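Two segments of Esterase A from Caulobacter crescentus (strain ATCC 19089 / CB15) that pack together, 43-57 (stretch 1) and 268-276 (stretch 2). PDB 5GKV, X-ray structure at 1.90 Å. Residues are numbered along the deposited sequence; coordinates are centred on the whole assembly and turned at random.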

# COMPACT_ATOMS: atom_id res chain seq x y z
N ALA A 43 10.71 11.67 8.78
CA ALA A 43 10.66 10.31 8.26
C ALA A 43 10.96 9.31 9.37
O ALA A 43 11.61 9.63 10.38
CB ALA A 43 11.65 10.12 7.10
N ARG A 44 10.51 8.09 9.15
CA ARG A 44 10.83 6.98 10.04
C ARG A 44 11.08 5.75 9.18
O ARG A 44 10.36 5.50 8.20
CB ARG A 44 9.69 6.73 11.05
CG ARG A 44 10.04 5.79 12.19
CD ARG A 44 8.89 5.72 13.18
NE ARG A 44 9.21 4.98 14.41
CZ ARG A 44 8.33 4.83 15.40
NH1 ARG A 44 7.11 5.35 15.29
NH2 ARG A 44 8.66 4.16 16.48
N PHE A 45 12.13 5.00 9.53
CA PHE A 45 12.48 3.79 8.79
C PHE A 45 12.62 2.67 9.80
O PHE A 45 13.35 2.80 10.78
CB PHE A 45 13.78 3.92 8.00
CG PHE A 45 14.18 2.65 7.27
CD1 PHE A 45 13.50 2.26 6.12
CD2 PHE A 45 15.24 1.87 7.73
CE1 PHE A 45 13.86 1.08 5.44
CE2 PHE A 45 15.61 0.70 7.05
CZ PHE A 45 14.92 0.30 5.91
N ALA A 46 11.95 1.56 9.53
CA ALA A 46 11.98 0.41 10.41
C ALA A 46 12.35 -0.83 9.61
O ALA A 46 11.87 -1.01 8.48
CB ALA A 46 10.63 0.21 11.12
N PHE A 47 13.17 -1.69 10.21
CA PHE A 47 13.63 -2.92 9.57
C PHE A 47 13.48 -4.04 10.58
O PHE A 47 13.80 -3.87 11.76
CB PHE A 47 15.09 -2.77 9.10
CG PHE A 47 15.57 -3.91 8.25
CD1 PHE A 47 15.18 -4.00 6.92
CD2 PHE A 47 16.44 -4.86 8.77
CE1 PHE A 47 15.64 -5.04 6.12
CE2 PHE A 47 16.90 -5.91 7.97
CZ PHE A 47 16.49 -6.00 6.65
N ALA A 48 12.95 -5.18 10.12
CA ALA A 48 12.58 -6.27 11.01
C ALA A 48 13.17 -7.58 10.52
O ALA A 48 13.27 -7.83 9.32
CB ALA A 48 11.05 -6.40 11.14
N ILE A 49 13.55 -8.43 11.47
CA ILE A 49 14.07 -9.76 11.20
C ILE A 49 13.16 -10.73 11.91
O ILE A 49 12.99 -10.64 13.13
CB ILE A 49 15.52 -9.92 11.69
CG1 ILE A 49 16.45 -8.98 10.91
CG2 ILE A 49 15.97 -11.37 11.54
CD1 ILE A 49 17.86 -8.94 11.47
N GLU A 50 12.56 -11.64 11.15
CA GLU A 50 11.60 -12.61 11.67
C GLU A 50 10.54 -11.92 12.52
O GLU A 50 10.22 -12.36 13.63
CB GLU A 50 12.31 -13.72 12.42
CG GLU A 50 13.35 -14.39 11.53
CD GLU A 50 14.14 -15.48 12.22
OE1 GLU A 50 14.21 -15.47 13.47
OE2 GLU A 50 14.69 -16.34 11.51
N GLY A 51 10.00 -10.81 12.01
CA GLY A 51 8.93 -10.10 12.67
C GLY A 51 9.33 -9.18 13.80
O GLY A 51 8.48 -8.45 14.31
N GLU A 52 10.61 -9.18 14.19
CA GLU A 52 11.12 -8.38 15.29
C GLU A 52 11.77 -7.12 14.72
O GLU A 52 12.74 -7.23 13.97
CB GLU A 52 12.16 -9.18 16.06
CG GLU A 52 11.66 -10.52 16.57
CD GLU A 52 12.16 -10.84 17.96
OE1 GLU A 52 13.19 -10.23 18.38
OE2 GLU A 52 11.57 -11.73 18.61
N VAL A 53 11.27 -5.95 15.11
CA VAL A 53 11.89 -4.70 14.66
C VAL A 53 13.29 -4.59 15.25
O VAL A 53 13.46 -4.63 16.47
CB VAL A 53 11.02 -3.49 15.04
CG1 VAL A 53 11.76 -2.19 14.74
CG2 VAL A 53 9.69 -3.54 14.29
N VAL A 54 14.31 -4.45 14.39
CA VAL A 54 15.68 -4.30 14.86
C VAL A 54 16.24 -2.90 14.60
O VAL A 54 17.10 -2.44 15.36
CB VAL A 54 16.62 -5.37 14.27
CG1 VAL A 54 16.24 -6.75 14.80
CG2 VAL A 54 16.60 -5.36 12.75
N VAL A 55 15.78 -2.21 13.56
CA VAL A 55 16.13 -0.82 13.31
C VAL A 55 14.85 -0.01 13.31
O VAL A 55 13.87 -0.41 12.68
CB VAL A 55 16.86 -0.64 11.96
CG1 VAL A 55 17.18 0.86 11.71
CG2 VAL A 55 18.11 -1.51 11.89
N ASP A 56 14.84 1.10 14.03
CA ASP A 56 13.68 1.99 14.05
C ASP A 56 14.22 3.40 14.26
O ASP A 56 14.48 3.79 15.40
CB ASP A 56 12.69 1.56 15.13
CG ASP A 56 11.53 2.53 15.28
OD1 ASP A 56 11.24 3.28 14.33
OD2 ASP A 56 10.90 2.53 16.38
N LEU A 57 14.43 4.13 13.17
CA LEU A 57 15.05 5.45 13.22
C LEU A 57 14.06 6.53 12.83
O LEU A 57 13.28 6.35 11.89
CB LEU A 57 16.26 5.52 12.28
CG LEU A 57 17.46 4.66 12.67
CD1 LEU A 57 18.47 4.75 11.55
CD2 LEU A 57 18.05 5.14 13.99
N ALA A 268 -0.29 5.08 9.42
CA ALA A 268 0.50 4.15 10.22
C ALA A 268 1.84 4.77 10.57
O ALA A 268 2.23 5.81 10.03
CB ALA A 268 0.74 2.83 9.48
N THR A 269 2.56 4.10 11.46
CA THR A 269 3.98 4.33 11.67
C THR A 269 4.78 3.28 10.91
O THR A 269 4.26 2.22 10.53
CB THR A 269 4.36 4.25 13.15
OG1 THR A 269 4.20 2.89 13.59
CG2 THR A 269 3.52 5.20 14.00
N ALA A 270 6.06 3.58 10.69
CA ALA A 270 6.91 2.63 9.97
C ALA A 270 7.04 1.30 10.71
O ALA A 270 6.88 0.24 10.06
CB ALA A 270 8.27 3.29 9.70
N PRO A 271 7.28 1.25 12.03
CA PRO A 271 7.35 -0.07 12.69
C PRO A 271 6.07 -0.87 12.60
O PRO A 271 6.12 -2.11 12.54
CB PRO A 271 7.69 0.28 14.15
CG PRO A 271 8.26 1.65 14.10
CD PRO A 271 7.57 2.35 12.98
N ALA A 272 4.91 -0.22 12.64
CA ALA A 272 3.66 -0.96 12.50
C ALA A 272 3.64 -1.74 11.19
O ALA A 272 3.30 -2.94 11.16
CB ALA A 272 2.46 -0.02 12.60
N LEU A 273 4.05 -1.10 10.08
CA LEU A 273 4.08 -1.78 8.79
C LEU A 273 5.17 -2.84 8.75
O LEU A 273 4.97 -3.93 8.19
CB LEU A 273 4.26 -0.78 7.65
CG LEU A 273 3.07 0.17 7.45
CD1 LEU A 273 3.48 1.33 6.56
CD2 LEU A 273 1.88 -0.58 6.87
N ALA A 274 6.33 -2.55 9.34
CA ALA A 274 7.41 -3.53 9.32
C ALA A 274 7.02 -4.78 10.09
O ALA A 274 7.37 -5.90 9.68
CB ALA A 274 8.70 -2.91 9.89
N ARG A 275 6.30 -4.62 11.20
CA ARG A 275 5.84 -5.78 11.96
C ARG A 275 4.79 -6.57 11.18
O ARG A 275 4.86 -7.80 11.13
CB ARG A 275 5.29 -5.33 13.32
CG ARG A 275 6.35 -4.72 14.23
CD ARG A 275 5.77 -4.24 15.56
NE ARG A 275 5.08 -5.33 16.24
CZ ARG A 275 4.05 -5.16 17.07
NH1 ARG A 275 3.58 -3.94 17.32
NH2 ARG A 275 3.48 -6.22 17.64
N LEU A 276 3.84 -5.88 10.56
CA LEU A 276 2.79 -6.57 9.81
C LEU A 276 3.38 -7.34 8.63
O LEU A 276 3.11 -8.54 8.45
CB LEU A 276 1.72 -5.58 9.34
CG LEU A 276 0.54 -6.21 8.57
CD1 LEU A 276 -0.23 -7.18 9.46
CD2 LEU A 276 -0.39 -5.14 8.05
O HOH W 1 6.65 -7.64 16.46

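The centre of the contact is built from small side chains. Ala 46, on the first strand of a β-hairpin, points its methyl group toward the helix of residues 270-276, where its CB lies 4.1 Å from Ala 270 CB, 3.9 Å from Ala 274 CB and 4.1 Å from Pro 271 CG. Ala 270 and Ala 274 are one helical turn apart, joined by the backbone hydrogen bond from Ala 274 N to Ala 270 O (2.9 Å), so both present their methyls to the strand. With so little side chain between them, the backbones come close: the axes of strand 43-49 and the helix approach to 7.2 Å and run in nearly the same direction, 23° apart. The alternation of the strand turns Arg 44, Ala 46 and Ala 48 toward the helix and Phe 45 and Phe 47 away from it. Ala 48 extends the apolar patch more loosely, its CB 4.4 Å from Ala 274 CB.

The second strand contributes Val 53, whose CG2 packs 3.5 Å from Arg 275 CG and 4.3 Å from Pro 271 CB, using the aliphatic base of the arginine as an apolar surface.

At one end of the contact, Arg 44 and Asp 56 form a salt bridge across the hairpin, with Arg 44 NE 2.6 Å from Asp 56 OD1 and Arg 44 NH2 2.8 Å from Asp 56 OD2. Pro 271 lies over one face of this guanidinium, its CD 3.4 Å from Arg 44 NE, leaving the in-plane N-H groups free to bond the carboxylate. Nearby, Thr 269 caps the helix through a weak bond from Ala 272 N to Thr 269 OG1 (3.3 Å).

No direct hydrogen bond joins the stretches. Near the type I' turn, a water bridges them instead, donating to Gly 51 O (2.9 Å from the water O) and accepting from Arg 275 NE (2.8 Å from the same O).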